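Local coordinates for orotidine 5'-phosphate decarboxylase (Sulfolobus solfataricus, PDB 4DBE) that catalyses the decarboxylation of orotidine 5'-monophosphate to uridine 5'-monophosphate, the last step of de novo UMP synthesis, and works as a homodimer, at the interface of chains A and B. Residues are numbered along the deposited sequence; one frame, centred on the assembly and turned at random. Chains: chain A/B, Orotidine 5'-phosphate decarboxylase.

Contact 1: the interface of chains A and B. Residues chain A 11-12, 188, 191; chain B 65, 67-68.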
# COMPACT_ATOMS: atom_id res chain seq x y z
N ASP A 11 14.72 -2.37 3.24
CA ASP A 11 14.12 -1.78 2.05
C ASP A 11 15.08 -1.82 0.88
O ASP A 11 14.77 -1.37 -0.21
CB ASP A 11 13.73 -0.33 2.36
CG ASP A 11 12.64 -0.25 3.39
OD1 ASP A 11 11.70 -1.08 3.32
OD2 ASP A 11 12.71 0.63 4.29
N LYS A 12 16.27 -2.36 1.14
CA LYS A 12 17.35 -2.47 0.18
C LYS A 12 18.12 -3.73 0.59
O LYS A 12 18.21 -4.04 1.77
CB LYS A 12 18.27 -1.24 0.27
CG LYS A 12 19.40 -1.20 -0.75
CD LYS A 12 20.41 -0.07 -0.48
CE LYS A 12 19.78 1.33 -0.62
NZ LYS A 12 20.83 2.39 -0.83
N ARG A 188 17.61 3.16 6.66
CA ARG A 188 18.81 3.79 6.07
C ARG A 188 20.02 3.96 7.00
O ARG A 188 21.16 3.83 6.55
CB ARG A 188 18.44 5.13 5.45
CG ARG A 188 17.67 5.01 4.16
CD ARG A 188 17.01 6.32 3.80
NE ARG A 188 15.86 6.60 4.65
CZ ARG A 188 15.12 7.70 4.54
NH1 ARG A 188 15.43 8.61 3.63
NH2 ARG A 188 14.07 7.88 5.33
N TYR A 191 21.38 0.27 6.80
CA TYR A 191 21.74 -0.36 5.52
C TYR A 191 22.56 0.50 4.54
O TYR A 191 23.23 -0.03 3.66
CB TYR A 191 20.53 -1.02 4.84
CG TYR A 191 19.44 -0.10 4.31
CD1 TYR A 191 19.69 0.82 3.29
CD2 TYR A 191 18.14 -0.20 4.80
CE1 TYR A 191 18.67 1.63 2.79
CE2 TYR A 191 17.11 0.61 4.31
CZ TYR A 191 17.38 1.51 3.31
OH TYR A 191 16.37 2.32 2.81
N ILE B 65 6.10 6.78 3.44
CA ILE B 65 6.85 8.03 3.37
C ILE B 65 7.32 8.25 1.93
O ILE B 65 7.33 7.31 1.10
CB ILE B 65 8.02 8.07 4.36
CG1 ILE B 65 9.03 6.95 4.05
CG2 ILE B 65 7.51 7.98 5.81
CD1 ILE B 65 10.31 7.00 4.90
N TYR B 67 10.23 8.80 0.53
CA TYR B 67 11.42 8.07 0.11
C TYR B 67 11.07 6.67 -0.39
O TYR B 67 11.56 6.22 -1.43
CB TYR B 67 12.41 7.99 1.27
CG TYR B 67 13.49 6.95 1.10
CD1 TYR B 67 14.48 7.08 0.13
CD2 TYR B 67 13.53 5.84 1.92
CE1 TYR B 67 15.47 6.12 -0.02
CE2 TYR B 67 14.51 4.87 1.79
CZ TYR B 67 15.49 5.02 0.82
OH TYR B 67 16.47 4.06 0.69
N ILE B 68 10.22 5.98 0.36
CA ILE B 68 9.82 4.62 0.02
C ILE B 68 8.89 4.59 -1.19
O ILE B 68 9.05 3.76 -2.08
CB ILE B 68 9.18 3.92 1.24
CG1 ILE B 68 10.24 3.70 2.34
CG2 ILE B 68 8.55 2.60 0.84
CD1 ILE B 68 11.30 2.65 1.98
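B:Tyr67 reaches across to A:Arg188 and A:Tyr191 because its ring carbon CG stands anti to the backbone N (chi1 163°). This sends the ring from helix 66-74 towards chain A. A:Arg188 bends at chi3 (-73°), which lays its CD and its guanidinium along one face of that ring. The arginine chain and the tyrosine run antiparallel, one over the other. The guanidinium and ring planes, 2° apart, stack flat. CD lies over the ring, 3.8 Å from its centroid, as a CH-pi contact. A:Arg188 CZ is 3.6 Å from B:Tyr67 CD2, which sits over the centre of the guanidinium. A:Arg188 NH2 also touches the end of B:Ile65, 3.9 Å from its CD1.

The two tyrosines approach from opposite directions. Their phenol oxygens share a hydrogen bond, A:Tyr191 OH to B:Tyr67 OH at 2.7 Å; either hydroxyl could be the donor. Each hydroxyl lies in plane at the edge of the other ring. Within chain A, the A:Tyr191 ring is held between CA of A:Arg188 on one face and CB of A:Lys12 on the other. This should limit its rotation and keep its hydroxyl aimed at chain B.

B:Ile65 follows the last aspartate of the D-x-K-x-x-D motif, which in OMP decarboxylases completes the partner's active site. The patch thus lies at a shared active site at the dimer interface of two TIM barrels; A:Asp11, A:Arg188 and B:Tyr67 are predicted substrate binders. The stack may help position the arginine, which in this family binds the substrate phosphate. Beside the tyrosine pair, the B:Ile68 side chain meets A:Asp11 roughly at a right angle. Its methyl CD1 rests against the carboxylate, 3.4 Å from A:Asp11 OD2.

Contact 2: the interface of chains A and B. Residues chain A 87-90, 126; chain B 118, 120, 122-123.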
# COMPACT_ATOMS: atom_id res chain seq x y z
N PHE A 87 -6.56 3.12 8.38
CA PHE A 87 -7.52 4.11 7.89
C PHE A 87 -8.56 3.54 6.93
O PHE A 87 -9.68 4.08 6.82
CB PHE A 87 -6.83 5.34 7.30
CG PHE A 87 -6.22 5.11 5.94
CD1 PHE A 87 -6.97 5.28 4.79
CD2 PHE A 87 -4.88 4.75 5.82
CE1 PHE A 87 -6.41 5.07 3.54
CE2 PHE A 87 -4.31 4.54 4.56
CZ PHE A 87 -5.07 4.70 3.42
N ILE A 88 -8.21 2.45 6.25
CA ILE A 88 -9.12 1.82 5.29
C ILE A 88 -10.38 1.21 5.92
O ILE A 88 -11.35 0.94 5.23
CB ILE A 88 -8.40 0.74 4.45
CG1 ILE A 88 -7.94 -0.41 5.34
CG2 ILE A 88 -7.23 1.38 3.69
CD1 ILE A 88 -7.05 -1.44 4.62
N GLY A 89 -10.35 0.99 7.24
CA GLY A 89 -11.54 0.50 7.94
C GLY A 89 -11.75 -1.00 7.91
O GLY A 89 -10.96 -1.76 7.34
N VAL A 90 -12.86 -1.44 8.51
CA VAL A 90 -13.09 -2.85 8.81
C VAL A 90 -13.91 -3.61 7.75
O VAL A 90 -13.40 -4.51 7.10
CB VAL A 90 -13.76 -3.01 10.22
CG1 VAL A 90 -13.84 -4.47 10.61
CG2 VAL A 90 -12.98 -2.24 11.26
N TYR A 126 -11.47 7.43 15.40
CA TYR A 126 -11.87 6.43 14.42
C TYR A 126 -10.79 5.37 14.26
O TYR A 126 -11.07 4.16 14.24
CB TYR A 126 -12.17 7.08 13.07
CG TYR A 126 -12.50 6.07 12.00
CD1 TYR A 126 -13.74 5.47 11.95
CD2 TYR A 126 -11.56 5.71 11.05
CE1 TYR A 126 -14.05 4.53 10.99
CE2 TYR A 126 -11.85 4.77 10.07
CZ TYR A 126 -13.11 4.19 10.05
OH TYR A 126 -13.42 3.26 9.09
N GLY B 118 -16.70 -0.47 4.66
CA GLY B 118 -15.95 0.04 5.79
C GLY B 118 -15.23 1.35 5.57
O GLY B 118 -14.65 1.88 6.51
N SER B 120 -14.75 5.07 5.61
CA SER B 120 -15.43 6.10 6.38
C SER B 120 -15.64 7.38 5.59
O SER B 120 -14.76 7.82 4.85
CB SER B 120 -14.65 6.41 7.66
OG SER B 120 -15.34 7.35 8.46
N LEU B 122 -16.01 10.02 7.26
CA LEU B 122 -15.45 10.98 8.21
C LEU B 122 -14.34 11.84 7.61
O LEU B 122 -14.26 13.02 7.91
CB LEU B 122 -14.95 10.28 9.48
CG LEU B 122 -15.99 9.71 10.44
CD1 LEU B 122 -15.31 9.05 11.65
CD2 LEU B 122 -16.96 10.79 10.89
N PHE B 123 -13.47 11.27 6.77
CA PHE B 123 -12.37 12.09 6.26
C PHE B 123 -12.62 12.80 4.93
O PHE B 123 -11.70 13.40 4.36
CB PHE B 123 -11.01 11.37 6.23
CG PHE B 123 -11.07 9.88 6.43
CD1 PHE B 123 -11.09 9.02 5.33
CD2 PHE B 123 -11.01 9.32 7.70
CE1 PHE B 123 -11.10 7.65 5.51
CE2 PHE B 123 -11.02 7.95 7.88
CZ PHE B 123 -11.06 7.11 6.78
O HOH W 1 -12.36 3.81 6.65
O HOH W 2 -16.45 3.72 8.45
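One face of the A:Tyr126 ring takes B:Ser120, B:Leu122 and B:Phe123, all set towards its rim. B:Ser120 OG lies above that face, and B:Ser120 CB is 3.6 Å from A:Tyr126 CZ. B:Phe123 stands at about a right angle to the tyrosine side chain. A:Tyr126 CD2 lies in plane at the edge of the phenylalanine ring, 3.9 Å from its CE2. Also at the rim of that ring, B:Phe123 CZ touches the backbone carbonyl A:Phe87 O at 3.3 Å. B:Leu122 crosses the tyrosine at a slant and sets its CD1 methyl 3.9 Å from A:Tyr126 CD1. In A:Tyr126, CG is anti to the backbone N (chi1 176°), which extends the phenol from helix 124-134 over the loop of chain B.

The phenol oxygen is bridged by two waters. Water 1 is 2.7 Å from A:Tyr126 OH and also bonds to the backbone carbonyls of A:Phe87 and B:Gly118. The backbone N of B:Ser120 bonds to the same water at 2.9 Å. Water 2 makes a longer bridge between A:Tyr126 OH and B:Gly118 O. The direct pair A:Tyr126 OH and B:Gly118 O, at 3.2 Å, would be a long hydrogen bond. On the chain B side, B:Leu122 N donates to B:Ser120 OG at 3.0 Å, which probably holds the serine hydroxyl in place and helps shape the loop.

Replacing A:Tyr126 with an alanine would probably leave B:Ser120, B:Leu122 and B:Phe123 facing a gap and deprive both waters of their phenol partner. The site fits a helix side chain and a backbone turn of one subunit onto a loop of the other, and so helps hold the homodimer together.

Contact 1 and contact 2 lie in the same two-fold interface, with their C-alpha centres about 27 Å apart. They share no residues and draw on different elements: helices 188-191 and 66-74 with adjoining loops in contact 1, helix 124-134 and nearby loops in contact 2. The symmetry repeats each with the chains exchanged. Contact 1 is about 10 Å from A:Asp59 and from A:Lys61. Contact 2 is about 18 Å from A:Asp59 and 14 Å from A:Lys61. Contact 1 lies where, in this family, both subunits build each active site, so the dimer matters for catalysis there; contact 2 probably serves chiefly to join the subunits.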